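Local coordinates for glycerol dehydratase (Clostridium butyricum, PDB 1R9D), which probably dehydrates glycerol without the help of vitamin B12, as a glycyl-radical enzyme of the pyruvate formate lyase-like family, at residues D231-D235 and A236-A240; G170-R174 and V175-G179. All coordinates share one frame; numbering follows the deposited sequence.

How the contacts relate
Contact 2 (170-174 with 175-179) comes first along the chain, at a kink in helix 169-190. The chain then runs through the long helix 197-230 and reaches contact 1 (231-235 with 236-240), the turn that leads from that helix into helix 236-252. The centres are about 31 Å apart and the nearest atoms about 20 Å, so the two do not touch, although both lie in the pyruvate formate lyase-like region. Helix 197-230 links them: Phe177 of contact 2 packs against its Ala215 and Ile216, while contact 1 reverses the chain at its C-terminal end. Contact 1 lies at the surface, between two helices; contact 2 is partly buried, at a bend within one.

Contact 1 of 2, residues D231-D235 and A236-A240; sequences DNTSD and AKRKA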
ATOM      1  N   ASP A 231     -21.981  44.737   1.370  1.00 42.09           N
ATOM      2  CA  ASP A 231     -22.755  45.455   2.375  1.00 43.54           C
ATOM      3  C   ASP A 231     -21.933  46.554   3.039  1.00 43.74           C
ATOM      4  O   ASP A 231     -22.482  47.426   3.716  1.00 44.32           O
ATOM      5  CB  ASP A 231     -23.276  44.476   3.429  1.00 44.67           C
ATOM      6  CG  ASP A 231     -24.380  43.576   2.895  1.00 46.06           C
ATOM      7  OD1 ASP A 231     -24.739  42.599   3.586  1.00 47.81           O
ATOM      8  OD2 ASP A 231     -24.900  43.848   1.790  1.00 46.46           O
ATOM      9  N   ASN A 232     -20.619  46.516   2.833  1.00 42.95           N
ATOM     10  CA  ASN A 232     -19.722  47.514   3.406  1.00 42.45           C
ATOM     11  C   ASN A 232     -19.032  48.313   2.299  1.00 41.65           C
ATOM     12  O   ASN A 232     -17.898  48.762   2.455  1.00 41.62           O
ATOM     13  CB  ASN A 232     -18.683  46.824   4.298  1.00 43.28           C
ATOM     14  CG  ASN A 232     -17.763  47.807   5.002  1.00 44.04           C
ATOM     15  OD1 ASN A 232     -18.198  48.861   5.468  1.00 45.50           O
ATOM     16  ND2 ASN A 232     -16.486  47.458   5.098  1.00 44.63           N
ATOM     17  N   THR A 233     -19.736  48.497   1.184  1.00 41.45           N
ATOM     18  CA  THR A 233     -19.206  49.235   0.037  1.00 41.37           C
ATOM     19  C   THR A 233     -20.108  50.419  -0.325  1.00 42.17           C
ATOM     20  O   THR A 233     -21.289  50.237  -0.625  1.00 42.04           O
ATOM     21  CB  THR A 233     -19.080  48.311  -1.203  1.00 40.98           C
ATOM     22  OG1 THR A 233     -18.208  47.215  -0.896  1.00 39.84           O
ATOM     23  CG2 THR A 233     -18.514  49.079  -2.390  1.00 40.49           C
ATOM     24  N   SER A 234     -19.547  51.627  -0.307  1.00 42.87           N
ATOM     25  CA  SER A 234     -20.312  52.833  -0.629  1.00 43.65           C
ATOM     26  C   SER A 234     -20.616  52.956  -2.120  1.00 43.84           C
ATOM     27  O   SER A 234     -21.758  53.204  -2.513  1.00 44.48           O
ATOM     28  CB  SER A 234     -19.557  54.085  -0.167  1.00 43.93           C
ATOM     29  OG  SER A 234     -19.372  54.089   1.238  1.00 45.32           O
ATOM     30  N   ASP A 235     -19.591  52.781  -2.946  1.00 43.44           N
ATOM     31  CA  ASP A 235     -19.744  52.888  -4.393  1.00 43.26           C
ATOM     32  C   ASP A 235     -20.802  51.946  -4.962  1.00 42.39           C
ATOM     33  O   ASP A 235     -20.681  50.724  -4.880  1.00 41.97           O
ATOM     34  CB  ASP A 235     -18.400  52.638  -5.075  1.00 44.67           C
ATOM     35  CG  ASP A 235     -18.455  52.886  -6.564  1.00 46.33           C
ATOM     36  OD1 ASP A 235     -18.971  52.013  -7.296  1.00 47.02           O
ATOM     37  OD2 ASP A 235     -17.997  53.962  -6.999  1.00 47.35           O
ATOM     38  N   ALA A 236     -21.837  52.533  -5.551  1.00 41.21           N
ATOM     39  CA  ALA A 236     -22.933  51.769  -6.130  1.00 40.66           C
ATOM     40  C   ALA A 236     -22.493  50.778  -7.207  1.00 40.44           C
ATOM     41  O   ALA A 236     -22.991  49.657  -7.261  1.00 40.77           O
ATOM     42  CB  ALA A 236     -23.976  52.719  -6.698  1.00 40.39           C
ATOM     43  N   LYS A 237     -21.568  51.190  -8.066  1.00 39.97           N
ATOM     44  CA  LYS A 237     -21.105  50.313  -9.134  1.00 39.75           C
ATOM     45  C   LYS A 237     -20.399  49.070  -8.593  1.00 38.84           C
ATOM     46  O   LYS A 237     -20.734  47.946  -8.969  1.00 39.09           O
ATOM     47  CB  LYS A 237     -20.169  51.073 -10.079  1.00 40.65           C
ATOM     48  CG  LYS A 237     -19.737  50.252 -11.287  1.00 41.83           C
ATOM     49  CD  LYS A 237     -18.869  51.057 -12.239  1.00 42.73           C
ATOM     50  CE  LYS A 237     -18.476  50.218 -13.446  1.00 44.34           C
ATOM     51  NZ  LYS A 237     -17.695  51.004 -14.442  1.00 46.33           N
ATOM     52  N   ARG A 238     -19.426  49.276  -7.713  1.00 38.12           N
ATOM     53  CA  ARG A 238     -18.678  48.171  -7.131  1.00 37.05           C
ATOM     54  C   ARG A 238     -19.576  47.303  -6.251  1.00 37.15           C
ATOM     55  O   ARG A 238     -19.429  46.080  -6.210  1.00 36.00           O
ATOM     56  CB  ARG A 238     -17.490  48.710  -6.321  1.00 36.65           C
ATOM     57  CG  ARG A 238     -16.581  47.637  -5.729  1.00 36.88           C
ATOM     58  CD  ARG A 238     -16.132  46.635  -6.791  1.00 36.55           C
ATOM     59  NE  ARG A 238     -15.260  45.597  -6.242  1.00 36.31           N
ATOM     60  CZ  ARG A 238     -14.955  44.470  -6.879  1.00 35.94           C
ATOM     61  NH1 ARG A 238     -15.453  44.233  -8.084  1.00 35.88           N
ATOM     62  NH2 ARG A 238     -14.152  43.582  -6.311  1.00 36.05           N
ATOM     63  N   LYS A 239     -20.510  47.937  -5.548  1.00 36.45           N
ATOM     64  CA  LYS A 239     -21.425  47.202  -4.689  1.00 36.64           C
ATOM     65  C   LYS A 239     -22.224  46.215  -5.538  1.00 35.79           C
ATOM     66  O   LYS A 239     -22.439  45.069  -5.138  1.00 36.43           O
ATOM     67  CB  LYS A 239     -22.372  48.173  -3.970  1.00 37.68           C
ATOM     68  CG  LYS A 239     -23.223  47.528  -2.898  1.00 39.00           C
ATOM     69  CD  LYS A 239     -24.047  48.572  -2.151  1.00 40.72           C
ATOM     70  CE  LYS A 239     -24.803  47.943  -0.996  1.00 42.06           C
ATOM     71  NZ  LYS A 239     -25.614  48.946  -0.256  1.00 43.99           N
ATOM     72  N   ALA A 240     -22.647  46.659  -6.719  1.00 35.24           N
ATOM     73  CA  ALA A 240     -23.410  45.809  -7.624  1.00 35.30           C
ATOM     74  C   ALA A 240     -22.535  44.667  -8.142  1.00 35.45           C
ATOM     75  O   ALA A 240     -23.012  43.549  -8.342  1.00 35.53           O
ATOM     76  CB  ALA A 240     -23.942  46.628  -8.791  1.00 35.74           C
TER
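With chi1 at -174°, Asp235 holds its CG trans to the backbone N, and this swings the carboxylate over the first turn of helix 236-252, where OD1 meets Arg238 N. The chi1 of Thr233, -59°, instead sets OG1 beside its own backbone N and sends the methyl CG2 toward Arg238 and Lys239. The motif is an N-cap closing the tight connection between helix 197-230 and helix 236-252. Asp235 OD1 accepts from Arg238 N at 2.8 Å in a nearly straight bond that arrives on the anti side of the carboxylate, a little out of its plane. The first N-H groups of a helix have no preceding turn to bond to, so a short acidic side chain suits the position; its charge probably also interacts favourably with the positive end of the helix dipole. The backbone of the same residue starts the regular pattern, Lys239 N donating to Asp235 O over 2.9 Å.

Thr233 serves both sides of the turn. Its OG1 bonds back to Ile229 O at the end of the preceding helix, while CG2 lies 4.1 Å from Arg238 CB, the two side chains crossing at a slant. A beta-branched hydroxyl residue can thus combine a polar tie with a small apolar contact. Arg238 CB and CG both lie against Thr233 CG2; beyond CG the chain leads away and carries NH1 to a salt bridge with Glu241 and a hydrogen bond with Glu70 O. Lys239 passes the loop backbone, and its NZ remains 5.5 Å from Asp231 OD2, too far for a salt bridge, though the opposite charges may attract weakly. Closer in, the methylene CD of Lys239 lies 3.6 Å from Thr233 O.

Contact 2 of 2, residues G170-R174 and V175-G179; sequences GKVLR and VGFNG
Arg174 bends back beside Val175, its neighbour in sequence. Its CB and CG sit beside Val175 N much as the bonding of adjacent residues requires, and the real contact begins at NE. Past CD the chain turns at chi3 (77°), which brings NE to 3.8 Å from Val175 CG1. CZ stays alongside that methyl, and NH2 at the tip lies 4.0 Å from it. The methyl lies obliquely against the guanidinium of this exposed arginine, which Tyr295 of helix 288-298 also touches. The other methyl, Val175 CG2, lies between the backbone N and carbonyl carbon of its own residue and comes 3.2 Å from Lys171 O.

That carbonyl still has its helical partner, accepting from Val175 N at 3.0 Å. One residue on, Gly176 N reaches Val172 O at 2.7 Å, but bent and tilted from the carbonyl plane, for here helix 169-190 kinks. Phe177 N and Asn178 N make no bond to the turn before, and the axes of the short segments 170-174 and 175-179 make an angle of 75°. Gly176 takes a positive phi, 68°, a conformation that glycine adopts readily. Beyond the kink, Gly179, with no side chain to intrude, brings its CA to 3.8 Å from Val175 CB. The buried side is apolar: Val172 and Phe177 both pack on Ile270 of helix 260-277, and across the bend Val172 CG1 meets Phe177 CE2 at 4.2 Å.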
ATOM      1  N   GLY A 170     -13.801  21.092 -19.406  1.00 27.63           N
ATOM      2  CA  GLY A 170     -15.066  21.132 -20.118  1.00 27.10           C
ATOM      3  C   GLY A 170     -16.172  20.328 -19.464  1.00 28.75           C
ATOM      4  O   GLY A 170     -17.327  20.752 -19.449  1.00 28.83           O
ATOM      5  N   LYS A 171     -15.823  19.169 -18.918  1.00 28.49           N
ATOM      6  CA  LYS A 171     -16.808  18.313 -18.270  1.00 29.45           C
ATOM      7  C   LYS A 171     -17.354  18.935 -16.995  1.00 29.23           C
ATOM      8  O   LYS A 171     -18.564  18.951 -16.781  1.00 30.65           O
ATOM      9  CB  LYS A 171     -16.197  16.951 -17.940  1.00 29.73           C
ATOM     10  CG  LYS A 171     -17.163  15.987 -17.266  1.00 31.97           C
ATOM     11  CD  LYS A 171     -16.483  14.655 -16.974  1.00 33.64           C
ATOM     12  CE  LYS A 171     -17.438  13.659 -16.337  1.00 35.12           C
ATOM     13  NZ  LYS A 171     -16.746  12.370 -16.032  1.00 35.57           N
ATOM     14  N   VAL A 172     -16.466  19.435 -16.143  1.00 29.20           N
ATOM     15  CA  VAL A 172     -16.891  20.043 -14.889  1.00 29.62           C
ATOM     16  C   VAL A 172     -17.691  21.323 -15.130  1.00 29.73           C
ATOM     17  O   VAL A 172     -18.619  21.627 -14.382  1.00 28.61           O
ATOM     18  CB  VAL A 172     -15.688  20.356 -13.976  1.00 29.13           C
ATOM     19  CG1 VAL A 172     -16.186  20.920 -12.646  1.00 29.90           C
ATOM     20  CG2 VAL A 172     -14.872  19.091 -13.739  1.00 29.88           C
ATOM     21  N   LEU A 173     -17.335  22.074 -16.166  1.00 29.69           N
ATOM     22  CA  LEU A 173     -18.065  23.301 -16.479  1.00 30.06           C
ATOM     23  C   LEU A 173     -19.504  22.945 -16.830  1.00 30.49           C
ATOM     24  O   LEU A 173     -20.435  23.695 -16.528  1.00 30.81           O
ATOM     25  CB  LEU A 173     -17.416  24.040 -17.661  1.00 29.98           C
ATOM     26  CG  LEU A 173     -16.142  24.831 -17.359  1.00 30.94           C
ATOM     27  CD1 LEU A 173     -15.523  25.337 -18.655  1.00 31.30           C
ATOM     28  CD2 LEU A 173     -16.474  26.000 -16.445  1.00 31.30           C
ATOM     29  N   ARG A 174     -19.684  21.788 -17.457  1.00 30.26           N
ATOM     30  CA  ARG A 174     -21.012  21.345 -17.859  1.00 31.50           C
ATOM     31  C   ARG A 174     -21.854  20.757 -16.727  1.00 31.87           C
ATOM     32  O   ARG A 174     -23.017  21.130 -16.560  1.00 30.94           O
ATOM     33  CB  ARG A 174     -20.911  20.308 -18.984  1.00 32.82           C
ATOM     34  CG  ARG A 174     -22.263  19.872 -19.526  1.00 35.10           C
ATOM     35  CD  ARG A 174     -22.150  18.816 -20.614  1.00 36.67           C
ATOM     36  NE  ARG A 174     -21.856  17.488 -20.086  1.00 38.74           N
ATOM     37  CZ  ARG A 174     -20.691  16.861 -20.230  1.00 39.85           C
ATOM     38  NH1 ARG A 174     -19.696  17.444 -20.886  1.00 40.17           N
ATOM     39  NH2 ARG A 174     -20.525  15.643 -19.730  1.00 40.27           N
ATOM     40  N   VAL A 175     -21.269  19.852 -15.946  1.00 30.95           N
ATOM     41  CA  VAL A 175     -22.005  19.182 -14.876  1.00 30.76           C
ATOM     42  C   VAL A 175     -21.787  19.700 -13.462  1.00 30.52           C
ATOM     43  O   VAL A 175     -22.518  19.325 -12.542  1.00 30.92           O
ATOM     44  CB  VAL A 175     -21.706  17.668 -14.881  1.00 30.14           C
ATOM     45  CG1 VAL A 175     -21.979  17.094 -16.265  1.00 30.83           C
ATOM     46  CG2 VAL A 175     -20.262  17.420 -14.473  1.00 29.72           C
ATOM     47  N   GLY A 176     -20.780  20.548 -13.281  1.00 30.40           N
ATOM     48  CA  GLY A 176     -20.505  21.092 -11.963  1.00 30.01           C
ATOM     49  C   GLY A 176     -19.997  20.057 -10.978  1.00 30.40           C
ATOM     50  O   GLY A 176     -19.960  18.862 -11.280  1.00 30.78           O
ATOM     51  N   PHE A 177     -19.594  20.514  -9.799  1.00 30.08           N
ATOM     52  CA  PHE A 177     -19.093  19.609  -8.779  1.00 30.55           C
ATOM     53  C   PHE A 177     -20.173  18.611  -8.364  1.00 31.28           C
ATOM     54  O   PHE A 177     -19.861  17.508  -7.921  1.00 30.67           O
ATOM     55  CB  PHE A 177     -18.587  20.398  -7.570  1.00 31.30           C
ATOM     56  CG  PHE A 177     -17.377  21.249  -7.868  1.00 31.52           C
ATOM     57  CD1 PHE A 177     -17.400  22.622  -7.642  1.00 31.40           C
ATOM     58  CD2 PHE A 177     -16.217  20.675  -8.382  1.00 31.61           C
ATOM     59  CE1 PHE A 177     -16.286  23.414  -7.924  1.00 31.04           C
ATOM     60  CE2 PHE A 177     -15.094  21.458  -8.669  1.00 30.08           C
ATOM     61  CZ  PHE A 177     -15.131  22.830  -8.439  1.00 31.91           C
ATOM     62  N   ASN A 178     -21.441  18.990  -8.511  1.00 31.53           N
ATOM     63  CA  ASN A 178     -22.527  18.072  -8.165  1.00 32.64           C
ATOM     64  C   ASN A 178     -22.547  16.915  -9.158  1.00 31.47           C
ATOM     65  O   ASN A 178     -22.832  15.771  -8.791  1.00 31.70           O
ATOM     66  CB  ASN A 178     -23.898  18.764  -8.208  1.00 33.48           C
ATOM     67  CG  ASN A 178     -24.090  19.768  -7.092  1.00 34.90           C
ATOM     68  OD1 ASN A 178     -23.575  19.601  -5.990  1.00 36.87           O
ATOM     69  ND2 ASN A 178     -24.862  20.811  -7.370  1.00 36.95           N
ATOM     70  N   GLY A 179     -22.249  17.223 -10.419  1.00 31.17           N
ATOM     71  CA  GLY A 179     -22.249  16.212 -11.464  1.00 30.90           C
ATOM     72  C   GLY A 179     -21.197  15.143 -11.247  1.00 30.81           C
ATOM     73  O   GLY A 179     -21.424  13.962 -11.528  1.00 30.66           O
TER